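Local coordinates for protein hydrogenase maturation factor (Thermoanaerobacter tengcongensis, PDB 3VTH) that probably transfers the carbamoyl group of carbamoyl phosphate, with use of ATP, to the C-terminal cysteine of HypE during [NiFe]-hydrogenase maturation, at residues His459-Gly464 and Lys478-His483; Tyr129-Ile134 and Pro183-Asp188; Ala606-Arg611 and Met622-Leu627. All coordinates share one frame; numbering follows the deposited sequence.

Contact 1: residues His459-Gly464 and Lys478-His483; sequences HDMHKG and KIEVQH. With FE (Fe (III) ion), chain I; AP2 (phosphomethylphosphonic acid adenosyl ester), chain H; PO4 (phosphate ion), chain M.
Asp460 and His483 meet where the two parallel strands of a beta-alpha-beta unit (strand 456-460, helix 466-473, strand 478-481) end, Asp460 closing its strand and His483 starting helix 483-494. The imidazole offers its edge: ND1 donates to Asp460 OD1 over 3.0 Å, with the oxygen nearly in the ring plane, while ring and carboxylate planes are turned 56° apart. With ND1 so engaged, NE2 binds the iron(III) ion at 2.2 Å, and Asp460 becomes a second-shell residue that helps fix the rotation of a first-shell ligand. His487, Asp507, Asp734 and two oxygens of the nucleotide analogue complete the coordination. An aspartate suits this place because its short chain brings two acceptors to the strand end. OD1 also takes a water shared with Val481 O; OD2 closes an Asx turn by accepting from His462 N through its anti lone pair, and a second water links OD2 to His483 N.

Further back, His459 lays one ring face over Glu480 CA, 4.2 Å from the ring centroid, and its edge reaches Lys478 CB. Its chi1 of 65° sets CG on the side of strand 478-481, and the bond from ND1 to Asp460 O, 2.8 Å long, holds the ring's rotation. Met461, extended beyond CG, crosses both Glu480 and Gln482 at about a right angle; its flexible thioether reaches Gln482 CB with SD at 3.7 Å. Backbone bonds join the strands: His459 N gives to Ile479 O, Met461 N to Val481 O, and Val481 N to His459 O at 2.8 Å.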
loop_
_atom_site.group_PDB
_atom_site.type_symbol
_atom_site.label_atom_id
_atom_site.label_comp_id
_atom_site.label_asym_id
_atom_site.label_seq_id
_atom_site.Cartn_x
_atom_site.Cartn_y
_atom_site.Cartn_z
ATOM N N HIS A 459 7.448 -7.340 17.505
ATOM C CA HIS A 459 6.665 -8.388 16.854
ATOM C C HIS A 459 5.300 -8.528 17.513
ATOM O O HIS A 459 5.076 -8.021 18.627
ATOM C CB HIS A 459 7.432 -9.723 16.898
ATOM C CG HIS A 459 7.628 -10.270 18.280
ATOM N ND1 HIS A 459 6.665 -11.015 18.936
ATOM C CD2 HIS A 459 8.678 -10.181 19.125
ATOM C CE1 HIS A 459 7.123 -11.363 20.128
ATOM N NE2 HIS A 459 8.346 -10.872 20.263
ATOM N N ASP A 460 4.393 -9.214 16.822
ATOM C CA ASP A 460 3.066 -9.479 17.335
ATOM C C ASP A 460 3.114 -10.500 18.468
ATOM O O ASP A 460 3.974 -11.398 18.486
ATOM C CB ASP A 460 2.175 -10.029 16.209
ATOM C CG ASP A 460 0.686 -9.796 16.471
ATOM O OD1 ASP A 460 0.137 -8.815 15.936
ATOM O OD2 ASP A 460 0.061 -10.602 17.190
ATOM N N MET A 461 2.172 -10.392 19.406
ATOM C CA MET A 461 2.057 -11.414 20.454
ATOM C C MET A 461 1.715 -12.806 19.914
ATOM O O MET A 461 1.999 -13.795 20.579
ATOM C CB MET A 461 1.042 -11.008 21.516
ATOM C CG MET A 461 1.467 -9.807 22.335
ATOM S SD MET A 461 0.165 -9.262 23.448
ATOM C CE MET A 461 1.119 -8.133 24.455
ATOM N N HIS A 462 1.092 -12.876 18.728
ATOM C CA HIS A 462 0.723 -14.169 18.121
ATOM C C HIS A 462 1.984 -15.002 17.878
ATOM O O HIS A 462 2.832 -14.611 17.076
ATOM C CB HIS A 462 -0.023 -13.944 16.790
ATOM C CG HIS A 462 -0.713 -15.165 16.260
ATOM N ND1 HIS A 462 -2.068 -15.198 15.993
ATOM C CD2 HIS A 462 -0.235 -16.386 15.925
ATOM C CE1 HIS A 462 -2.398 -16.392 15.532
ATOM N NE2 HIS A 462 -1.305 -17.134 15.481
ATOM N N LYS A 463 2.102 -16.148 18.552
ATOM C CA LYS A 463 3.330 -16.965 18.441
ATOM C C LYS A 463 3.404 -17.808 17.156
ATOM O O LYS A 463 4.459 -18.341 16.832
ATOM C CB LYS A 463 3.481 -17.905 19.653
ATOM C CG LYS A 463 3.378 -17.246 21.032
ATOM C CD LYS A 463 3.434 -18.309 22.131
ATOM C CE LYS A 463 3.217 -17.716 23.527
ATOM N NZ LYS A 463 4.237 -16.664 23.831
ATOM N N GLY A 464 2.280 -17.952 16.458
ATOM C CA GLY A 464 2.224 -18.751 15.228
ATOM C C GLY A 464 2.607 -18.026 13.926
ATOM O O GLY A 464 2.873 -18.681 12.919
ATOM N N LYS A 478 13.672 -8.207 22.408
ATOM C CA LYS A 478 12.365 -8.257 21.746
ATOM C C LYS A 478 11.317 -7.493 22.540
ATOM O O LYS A 478 11.324 -7.519 23.782
ATOM C CB LYS A 478 11.901 -9.712 21.584
ATOM C CG LYS A 478 12.691 -10.488 20.546
ATOM C CD LYS A 478 13.019 -11.908 20.961
ATOM C CE LYS A 478 14.316 -12.330 20.254
ATOM N NZ LYS A 478 14.917 -13.551 20.855
ATOM N N ILE A 479 10.425 -6.816 21.815
ATOM C CA ILE A 479 9.229 -6.224 22.398
ATOM C C ILE A 479 7.990 -6.804 21.689
ATOM O O ILE A 479 7.854 -6.668 20.471
ATOM C CB ILE A 479 9.261 -4.671 22.360
ATOM C CG1 ILE A 479 10.425 -4.140 23.231
ATOM C CG2 ILE A 479 7.933 -4.096 22.869
ATOM C CD1 ILE A 479 10.686 -2.633 23.103
ATOM N N GLU A 480 7.121 -7.473 22.451
ATOM C CA GLU A 480 5.875 -8.002 21.908
ATOM C C GLU A 480 4.823 -6.913 21.946
ATOM O O GLU A 480 4.735 -6.160 22.922
ATOM C CB GLU A 480 5.413 -9.266 22.673
ATOM C CG GLU A 480 5.074 -9.059 24.168
ATOM C CD GLU A 480 4.532 -10.327 24.855
ATOM O OE1 GLU A 480 4.027 -10.213 26.004
ATOM O OE2 GLU A 480 4.612 -11.426 24.249
ATOM N N VAL A 481 4.029 -6.832 20.882
ATOM C CA VAL A 481 3.051 -5.772 20.700
ATOM C C VAL A 481 1.703 -6.420 20.383
ATOM O O VAL A 481 1.593 -7.228 19.459
ATOM C CB VAL A 481 3.467 -4.817 19.546
ATOM C CG1 VAL A 481 2.378 -3.771 19.281
ATOM C CG2 VAL A 481 4.836 -4.155 19.856
ATOM N N GLN A 482 0.680 -6.088 21.165
ATOM C CA GLN A 482 -0.637 -6.647 20.909
ATOM C C GLN A 482 -1.158 -6.082 19.580
ATOM O O GLN A 482 -0.970 -4.908 19.288
ATOM C CB GLN A 482 -1.597 -6.358 22.059
ATOM C CG GLN A 482 -2.821 -7.295 22.048
ATOM C CD GLN A 482 -3.905 -6.848 21.077
ATOM O OE1 GLN A 482 -4.126 -5.651 20.889
ATOM N NE2 GLN A 482 -4.595 -7.812 20.465
ATOM N N HIS A 483 -1.808 -6.943 18.794
ATOM C CA HIS A 483 -2.206 -6.657 17.401
ATOM C C HIS A 483 -3.051 -5.394 17.240
ATOM O O HIS A 483 -2.798 -4.564 16.364
ATOM C CB HIS A 483 -2.988 -7.860 16.859
ATOM C CG HIS A 483 -3.286 -7.784 15.392
ATOM N ND1 HIS A 483 -2.391 -8.202 14.430
ATOM C CD2 HIS A 483 -4.392 -7.368 14.724
ATOM C CE1 HIS A 483 -2.929 -8.041 13.232
ATOM N NE2 HIS A 483 -4.141 -7.539 13.383
HETATM FE FE FE I . -5.680 -6.799 11.980
HETATM P PB AP2 H . -6.652 -9.656 10.755
HETATM O O1B AP2 H . -8.155 -9.780 10.768
HETATM O O2B AP2 H . -6.051 -8.706 11.744
HETATM O O3B AP2 H . -5.977 -11.002 10.676
HETATM C C3A AP2 H . -6.339 -8.923 9.127
HETATM P PA AP2 H . -6.936 -7.220 8.919
HETATM O O1A AP2 H . -6.297 -6.857 7.586
HETATM O O2A AP2 H . -6.758 -6.302 10.104
HETATM O "O5'" AP2 H . -8.538 -7.370 8.741
HETATM C "C5'" AP2 H . -9.014 -7.978 7.546
HETATM C "C4'" AP2 H . -10.461 -8.318 7.820
HETATM O "O4'" AP2 H . -11.243 -7.123 7.809
HETATM C "C3'" AP2 H . -11.068 -9.196 6.744
HETATM O "O3'" AP2 H . -10.684 -10.563 6.927
HETATM C "C2'" AP2 H . -12.540 -8.929 6.981
HETATM O "O2'" AP2 H . -12.945 -9.774 8.065
HETATM C "C1'" AP2 H . -12.574 -7.450 7.389
HETATM N N9 AP2 H . -13.008 -6.674 6.191
HETATM C C8 AP2 H . -12.359 -6.540 5.008
HETATM N N7 AP2 H . -13.077 -5.802 4.120
HETATM C C5 AP2 H . -14.221 -5.444 4.736
HETATM C C6 AP2 H . -15.431 -4.663 4.374
HETATM N N6 AP2 H . -15.562 -4.091 3.150
HETATM N N1 AP2 H . -16.406 -4.547 5.318
HETATM C C2 AP2 H . -16.294 -5.087 6.551
HETATM N N3 AP2 H . -15.227 -5.819 6.938
HETATM C C4 AP2 H . -14.181 -6.026 6.089
HETATM P P PO4 M . -3.473 -20.124 13.907
HETATM O O1 PO4 M . -3.752 -20.149 12.423
HETATM O O2 PO4 M . -4.000 -18.831 14.491
HETATM O O3 PO4 M . -4.173 -21.291 14.563
HETATM O O4 PO4 M . -1.976 -20.214 14.131
HETATM O O HOH W 1 1.504 -6.563 16.597
HETATM O O HOH W 2 -1.472 -9.819 19.347
HETATM O O HOH W 3 2.515 -14.024 23.214
#

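Contact 2: residues Tyr129-Ile134 and Pro183-Asp188; sequences YRYPFI and PVACFD. With ZN (zinc ion), chain D.
Tyr131 and Phe187 form an edge-to-face aromatic pair: the tyrosine turns its edge toward the phenylalanine face, with centroids 5.3 Å apart and planes at 62°. CH-pi contacts reinforce it from both segments. Tyr131 CB sits over the Phe187 ring toward its rim, 4.1 Å from the centroid, and Cys186 CA lies over one face of the Tyr131 ring at 3.9 Å from its centroid. The opposite face of that tyrosine is covered by Phe133 N, so a flat side chain is well suited to the slot between the two backbones. CG of Tyr131 is anti to the backbone N (chi1 173°), which sets it on the side of 183-188.

Two contacts are apolar: Pro132 CD to Phe187 CE1 at 4.0 Å and Tyr131 CB to Phe187 CE2 at 3.7 Å. Among polar atoms, Tyr129 O lies in the plane of the Phe187 ring, 3.2 Å from CE2 at its edge, and Tyr131 OH rests 3.5 Å from Ala185 CB, a small methyl.

Metal bonding takes the other side of Cys186: its CB points away from 129-134, and SG binds zinc at 2.3 Å. With Cys164, Cys167 and Cys189 it makes a Cys4 zinc finger, against which the preceding HypF finger lays its Tyr131 loop.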
loop_
_atom_site.group_PDB
_atom_site.type_symbol
_atom_site.label_atom_id
_atom_site.label_comp_id
_atom_site.label_asym_id
_atom_site.label_seq_id
_atom_site.Cartn_x
_atom_site.Cartn_y
_atom_site.Cartn_z
ATOM N N TYR A 129 10.784 8.829 -30.477
ATOM C CA TYR A 129 9.448 8.419 -30.929
ATOM C C TYR A 129 9.257 6.926 -30.722
ATOM O O TYR A 129 10.037 6.122 -31.233
ATOM C CB TYR A 129 9.264 8.769 -32.408
ATOM C CG TYR A 129 7.922 8.401 -33.019
ATOM C CD1 TYR A 129 6.718 8.841 -32.451
ATOM C CD2 TYR A 129 7.860 7.648 -34.190
ATOM C CE1 TYR A 129 5.481 8.519 -33.030
ATOM C CE2 TYR A 129 6.629 7.326 -34.785
ATOM C CZ TYR A 129 5.447 7.757 -34.185
ATOM O OH TYR A 129 4.237 7.445 -34.763
ATOM N N ARG A 130 8.245 6.571 -29.930
ATOM C CA ARG A 130 7.883 5.170 -29.662
ATOM C C ARG A 130 8.982 4.379 -28.927
ATOM O O ARG A 130 8.933 3.155 -28.868
ATOM C CB ARG A 130 7.435 4.449 -30.956
ATOM C CG ARG A 130 6.245 5.104 -31.670
ATOM C CD ARG A 130 5.848 4.343 -32.971
ATOM N NE ARG A 130 5.671 2.915 -32.699
ATOM C CZ ARG A 130 4.580 2.382 -32.152
ATOM N NH1 ARG A 130 3.540 3.149 -31.834
ATOM N NH2 ARG A 130 4.525 1.075 -31.920
ATOM N N TYR A 131 9.956 5.075 -28.345
ATOM C CA TYR A 131 10.969 4.415 -27.533
ATOM C C TYR A 131 10.353 3.893 -26.212
ATOM O O TYR A 131 9.878 4.676 -25.386
ATOM C CB TYR A 131 12.173 5.347 -27.304
ATOM C CG TYR A 131 13.213 4.821 -26.346
ATOM C CD1 TYR A 131 13.587 5.564 -25.239
ATOM C CD2 TYR A 131 13.831 3.581 -26.553
ATOM C CE1 TYR A 131 14.556 5.101 -24.351
ATOM C CE2 TYR A 131 14.789 3.100 -25.650
ATOM C CZ TYR A 131 15.146 3.868 -24.568
ATOM O OH TYR A 131 16.083 3.414 -23.675
ATOM N N PRO A 132 10.335 2.557 -26.029
ATOM C CA PRO A 132 9.557 1.908 -24.956
ATOM C C PRO A 132 10.110 2.139 -23.556
ATOM O O PRO A 132 9.478 1.737 -22.582
ATOM C CB PRO A 132 9.664 0.413 -25.306
ATOM C CG PRO A 132 10.117 0.381 -26.734
ATOM C CD PRO A 132 11.010 1.556 -26.869
ATOM N N PHE A 133 11.281 2.777 -23.446
ATOM C CA PHE A 133 11.889 3.017 -22.126
ATOM C C PHE A 133 12.233 4.484 -21.878
ATOM O O PHE A 133 13.075 4.824 -21.021
ATOM C CB PHE A 133 13.103 2.095 -21.914
ATOM C CG PHE A 133 12.751 0.632 -22.012
ATOM C CD1 PHE A 133 12.188 -0.032 -20.927
ATOM C CD2 PHE A 133 12.907 -0.050 -23.207
ATOM C CE1 PHE A 133 11.824 -1.383 -21.027
ATOM C CE2 PHE A 133 12.546 -1.398 -23.320
ATOM C CZ PHE A 133 12.009 -2.059 -22.237
ATOM N N ILE A 134 11.560 5.354 -22.616
ATOM C CA ILE A 134 11.731 6.794 -22.423
ATOM C C ILE A 134 11.496 7.196 -20.959
ATOM O O ILE A 134 10.524 6.763 -20.340
ATOM C CB ILE A 134 10.852 7.606 -23.399
ATOM C CG1 ILE A 134 11.244 9.091 -23.382
ATOM C CG2 ILE A 134 9.339 7.373 -23.139
ATOM C CD1 ILE A 134 10.651 9.894 -24.574
ATOM N N PRO A 183 19.414 8.284 -15.794
ATOM C CA PRO A 183 18.939 7.159 -16.599
ATOM C C PRO A 183 18.881 7.375 -18.129
ATOM O O PRO A 183 18.334 6.530 -18.833
ATOM C CB PRO A 183 17.531 6.932 -16.071
ATOM C CG PRO A 183 17.065 8.282 -15.630
ATOM C CD PRO A 183 18.300 9.068 -15.227
ATOM N N VAL A 184 19.435 8.470 -18.640
ATOM C CA VAL A 184 19.314 8.790 -20.077
ATOM C C VAL A 184 19.754 7.634 -21.012
ATOM O O VAL A 184 20.848 7.066 -20.872
ATOM C CB VAL A 184 20.062 10.111 -20.450
ATOM C CG1 VAL A 184 21.568 9.983 -20.226
ATOM C CG2 VAL A 184 19.771 10.519 -21.899
ATOM N N ALA A 185 18.883 7.298 -21.955
ATOM C CA ALA A 185 19.157 6.247 -22.933
ATOM C C ALA A 185 18.236 6.445 -24.120
ATOM O O ALA A 185 17.346 7.307 -24.075
ATOM C CB ALA A 185 18.934 4.858 -22.306
ATOM N N CYS A 186 18.431 5.630 -25.160
ATOM C CA CYS A 186 17.665 5.751 -26.400
ATOM C C CYS A 186 17.575 4.395 -27.094
ATOM O O CYS A 186 18.017 3.388 -26.539
ATOM C CB CYS A 186 18.328 6.780 -27.326
ATOM S SG CYS A 186 19.891 6.219 -28.102
ATOM N N PHE A 187 17.010 4.365 -28.299
ATOM C CA PHE A 187 16.936 3.120 -29.089
ATOM C C PHE A 187 18.297 2.433 -29.229
ATOM O O PHE A 187 18.394 1.203 -29.173
ATOM C CB PHE A 187 16.358 3.381 -30.494
ATOM C CG PHE A 187 14.851 3.356 -30.551
ATOM C CD1 PHE A 187 14.153 2.171 -30.330
ATOM C CD2 PHE A 187 14.130 4.516 -30.823
ATOM C CE1 PHE A 187 12.757 2.139 -30.384
ATOM C CE2 PHE A 187 12.726 4.490 -30.872
ATOM C CZ PHE A 187 12.048 3.304 -30.663
ATOM N N ASP A 188 19.341 3.241 -29.416
ATOM C CA ASP A 188 20.682 2.742 -29.739
ATOM C C ASP A 188 21.455 2.203 -28.527
ATOM O O ASP A 188 22.301 1.321 -28.666
ATOM C CB ASP A 188 21.503 3.861 -30.392
ATOM C CG ASP A 188 20.895 4.356 -31.713
ATOM O OD1 ASP A 188 21.047 5.553 -32.026
ATOM O OD2 ASP A 188 20.246 3.555 -32.421
HETATM ZN ZN ZN D . 21.548 6.645 -26.556
#

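Contact 3: residues Ala606-Arg611 and Met622-Leu627; sequences ALIGVR and MELESL. With AP2 (phosphomethylphosphonic acid adenosyl ester), chain H.
Arg611 and Glu623 bring two flat charged groups together with their planes 72° apart. Glu623 OE1 lies at the edge of the guanidinium, in its plane, but the salt bridge is made by OE2: NE donates to it over 2.9 Å, from the syn side, with OE2 tilted 34° from the guanidinium plane. A long arginine, extended from CG to NE, can reach Glu623 while its NH1 bonds to Glu613 O. An alanine in place of Arg611 would probably leave the buried Glu623 carboxylate without its cationic mate and freer to turn.

Beside this bridge Val610 slides past Glu623 in the opposite direction, CG1 coming within 3.8 Å of OE1. Its other methyl, CG2, meets Leu627 CD2 tip to tip at 4.0 Å, and Ile608 crosses Leu624 at about a right angle, CD1 to CD1 at 4.0 Å. Gly609, with its positive phi, is the C-prime residue of the Schellman motif that ends helix 597-607. On helix 619-626, Glu625 OE1 accepts from N6 of the adenine of the nucleotide analogue at 2.8 Å.

Phe601 and Val604 of helix 597-607 cover Leu624; helix 649-662 backs Ile608, and helix 666-692 touches Ile608, Val610 and Leu627.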
loop_
_atom_site.group_PDB
_atom_site.type_symbol
_atom_site.label_atom_id
_atom_site.label_comp_id
_atom_site.label_asym_id
_atom_site.label_seq_id
_atom_site.Cartn_x
_atom_site.Cartn_y
_atom_site.Cartn_z
ATOM N N ALA A 606 -23.826 -15.058 6.021
ATOM C CA ALA A 606 -24.291 -16.449 5.979
ATOM C C ALA A 606 -25.777 -16.568 6.336
ATOM O O ALA A 606 -26.529 -17.287 5.683
ATOM C CB ALA A 606 -23.447 -17.324 6.924
ATOM N N LEU A 607 -26.182 -15.836 7.371
ATOM C CA LEU A 607 -27.539 -15.903 7.889
ATOM C C LEU A 607 -28.547 -15.372 6.901
ATOM O O LEU A 607 -29.652 -15.904 6.811
ATOM C CB LEU A 607 -27.665 -15.149 9.216
ATOM C CG LEU A 607 -27.210 -15.955 10.437
ATOM C CD1 LEU A 607 -27.079 -15.052 11.664
ATOM C CD2 LEU A 607 -28.186 -17.115 10.714
ATOM N N ILE A 608 -28.194 -14.315 6.175
ATOM C CA ILE A 608 -29.135 -13.788 5.179
ATOM C C ILE A 608 -28.875 -14.330 3.770
ATOM O O ILE A 608 -29.411 -13.819 2.785
ATOM C CB ILE A 608 -29.276 -12.249 5.237
ATOM C CG1 ILE A 608 -27.998 -11.545 4.752
ATOM C CG2 ILE A 608 -29.625 -11.818 6.684
ATOM C CD1 ILE A 608 -28.164 -10.036 4.603
ATOM N N GLY A 609 -28.067 -15.380 3.691
ATOM C CA GLY A 609 -27.872 -16.099 2.438
ATOM C C GLY A 609 -27.103 -15.356 1.360
ATOM O O GLY A 609 -27.313 -15.613 0.171
ATOM N N VAL A 610 -26.203 -14.476 1.748
ATOM C CA VAL A 610 -25.310 -13.834 0.807
ATOM C C VAL A 610 -24.355 -14.851 0.220
ATOM O O VAL A 610 -24.188 -14.927 -0.942
ATOM C CB VAL A 610 -24.553 -12.687 1.458
ATOM C CG1 VAL A 610 -23.454 -12.156 0.586
ATOM C CG2 VAL A 610 -25.470 -11.605 1.801
ATOM N N ARG A 611 -23.742 -15.627 1.073
ATOM C CA ARG A 611 -22.817 -16.710 0.750
ATOM C C ARG A 611 -22.789 -17.688 1.925
ATOM O O ARG A 611 -23.018 -17.284 3.057
ATOM C CB ARG A 611 -21.394 -16.156 0.522
ATOM C CG ARG A 611 -21.100 -15.842 -0.941
ATOM C CD ARG A 611 -19.659 -15.408 -1.172
ATOM N NE ARG A 611 -19.389 -15.347 -2.614
ATOM C CZ ARG A 611 -18.724 -16.277 -3.293
ATOM N NH1 ARG A 611 -18.236 -17.347 -2.672
ATOM N NH2 ARG A 611 -18.535 -16.133 -4.596
ATOM N N MET A 622 -17.134 -7.904 1.997
ATOM C CA MET A 622 -17.141 -7.039 0.821
ATOM C C MET A 622 -18.461 -7.115 0.065
ATOM O O MET A 622 -18.990 -6.101 -0.373
ATOM C CB MET A 622 -15.967 -7.402 -0.109
ATOM C CG MET A 622 -14.602 -7.101 0.531
ATOM S SD MET A 622 -13.218 -7.787 -0.423
ATOM C CE MET A 622 -13.249 -6.680 -1.833
ATOM N N GLU A 623 -18.999 -8.322 -0.082
ATOM C CA GLU A 623 -20.258 -8.473 -0.810
ATOM C C GLU A 623 -21.421 -7.854 -0.037
ATOM O O GLU A 623 -22.280 -7.203 -0.626
ATOM C CB GLU A 623 -20.525 -9.937 -1.144
ATOM C CG GLU A 623 -19.498 -10.513 -2.145
ATOM C CD GLU A 623 -19.829 -11.930 -2.584
ATOM O OE1 GLU A 623 -20.953 -12.413 -2.286
ATOM O OE2 GLU A 623 -18.973 -12.559 -3.238
ATOM N N LEU A 624 -21.412 -8.033 1.280
ATOM C CA LEU A 624 -22.423 -7.459 2.160
ATOM C C LEU A 624 -22.447 -5.931 2.064
ATOM O O LEU A 624 -23.520 -5.324 1.945
ATOM C CB LEU A 624 -22.193 -7.938 3.604
ATOM C CG LEU A 624 -23.261 -7.699 4.670
ATOM C CD1 LEU A 624 -24.609 -8.317 4.273
ATOM C CD2 LEU A 624 -22.779 -8.239 6.027
ATOM N N GLU A 625 -21.263 -5.317 2.073
ATOM C CA GLU A 625 -21.140 -3.870 1.892
ATOM C C GLU A 625 -21.624 -3.413 0.515
ATOM O O GLU A 625 -22.338 -2.411 0.406
ATOM C CB GLU A 625 -19.683 -3.397 2.118
ATOM C CG GLU A 625 -19.539 -1.847 2.058
ATOM C CD GLU A 625 -18.095 -1.349 1.887
ATOM O OE1 GLU A 625 -17.161 -2.173 1.835
ATOM O OE2 GLU A 625 -17.899 -0.115 1.787
ATOM N N SER A 626 -21.253 -4.154 -0.530
ATOM C CA SER A 626 -21.610 -3.783 -1.898
ATOM C C SER A 626 -23.112 -3.768 -2.168
ATOM O O SER A 626 -23.574 -3.010 -3.013
ATOM C CB SER A 626 -20.949 -4.706 -2.923
ATOM O OG SER A 626 -19.541 -4.508 -2.912
ATOM N N LEU A 627 -23.864 -4.603 -1.470
ATOM C CA LEU A 627 -25.297 -4.707 -1.774
ATOM C C LEU A 627 -26.177 -3.780 -0.931
ATOM O O LEU A 627 -27.402 -3.743 -1.104
ATOM C CB LEU A 627 -25.761 -6.170 -1.683
ATOM C CG LEU A 627 -25.543 -6.901 -0.360
ATOM C CD1 LEU A 627 -26.622 -6.538 0.667
ATOM C CD2 LEU A 627 -25.535 -8.426 -0.596
HETATM P PB AP2 H . -6.652 -9.656 10.755
HETATM O O1B AP2 H . -8.155 -9.780 10.768
HETATM O O2B AP2 H . -6.051 -8.706 11.744
HETATM O O3B AP2 H . -5.977 -11.002 10.676
HETATM C C3A AP2 H . -6.339 -8.923 9.127
HETATM P PA AP2 H . -6.936 -7.220 8.919
HETATM O O1A AP2 H . -6.297 -6.857 7.586
HETATM O O2A AP2 H . -6.758 -6.302 10.104
HETATM O "O5'" AP2 H . -8.538 -7.370 8.741
HETATM C "C5'" AP2 H . -9.014 -7.978 7.546
HETATM C "C4'" AP2 H . -10.461 -8.318 7.820
HETATM O "O4'" AP2 H . -11.243 -7.123 7.809
HETATM C "C3'" AP2 H . -11.068 -9.196 6.744
HETATM O "O3'" AP2 H . -10.684 -10.563 6.927
HETATM C "C2'" AP2 H . -12.540 -8.929 6.981
HETATM O "O2'" AP2 H . -12.945 -9.774 8.065
HETATM C "C1'" AP2 H . -12.574 -7.450 7.389
HETATM N N9 AP2 H . -13.008 -6.674 6.191
HETATM C C8 AP2 H . -12.359 -6.540 5.008
HETATM N N7 AP2 H . -13.077 -5.802 4.120
HETATM C C5 AP2 H . -14.221 -5.444 4.736
HETATM C C6 AP2 H . -15.431 -4.663 4.374
HETATM N N6 AP2 H . -15.562 -4.091 3.150
HETATM N N1 AP2 H . -16.406 -4.547 5.318
HETATM C C2 AP2 H . -16.294 -5.087 6.551
HETATM N N3 AP2 H . -15.227 -5.819 6.938
HETATM C C4 AP2 H . -14.181 -6.026 6.089
#

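How the contacts relate
Along the chain the contacts follow in series: contact 2 closes first, then contact 1, then contact 3. Contact 2 joins the two zinc-binding fingers, well away from the nucleotide analogue, its centre 48 Å from that of contact 1 and 50 Å from that of contact 3, on the opposite side of the chain's centre. Contacts 1 and 3 belong to the two successive Kae1-like regions. Their nearest atoms are about 17 Å apart, yet both touch the same nucleotide analogue: 478-483 supplies an iron ligand at its phosphate end, and 622-627 accepts a hydrogen bond from its adenine. The start of helix 483-494, through the iron, and helix 619-626 thus meet the two ends of one ligand.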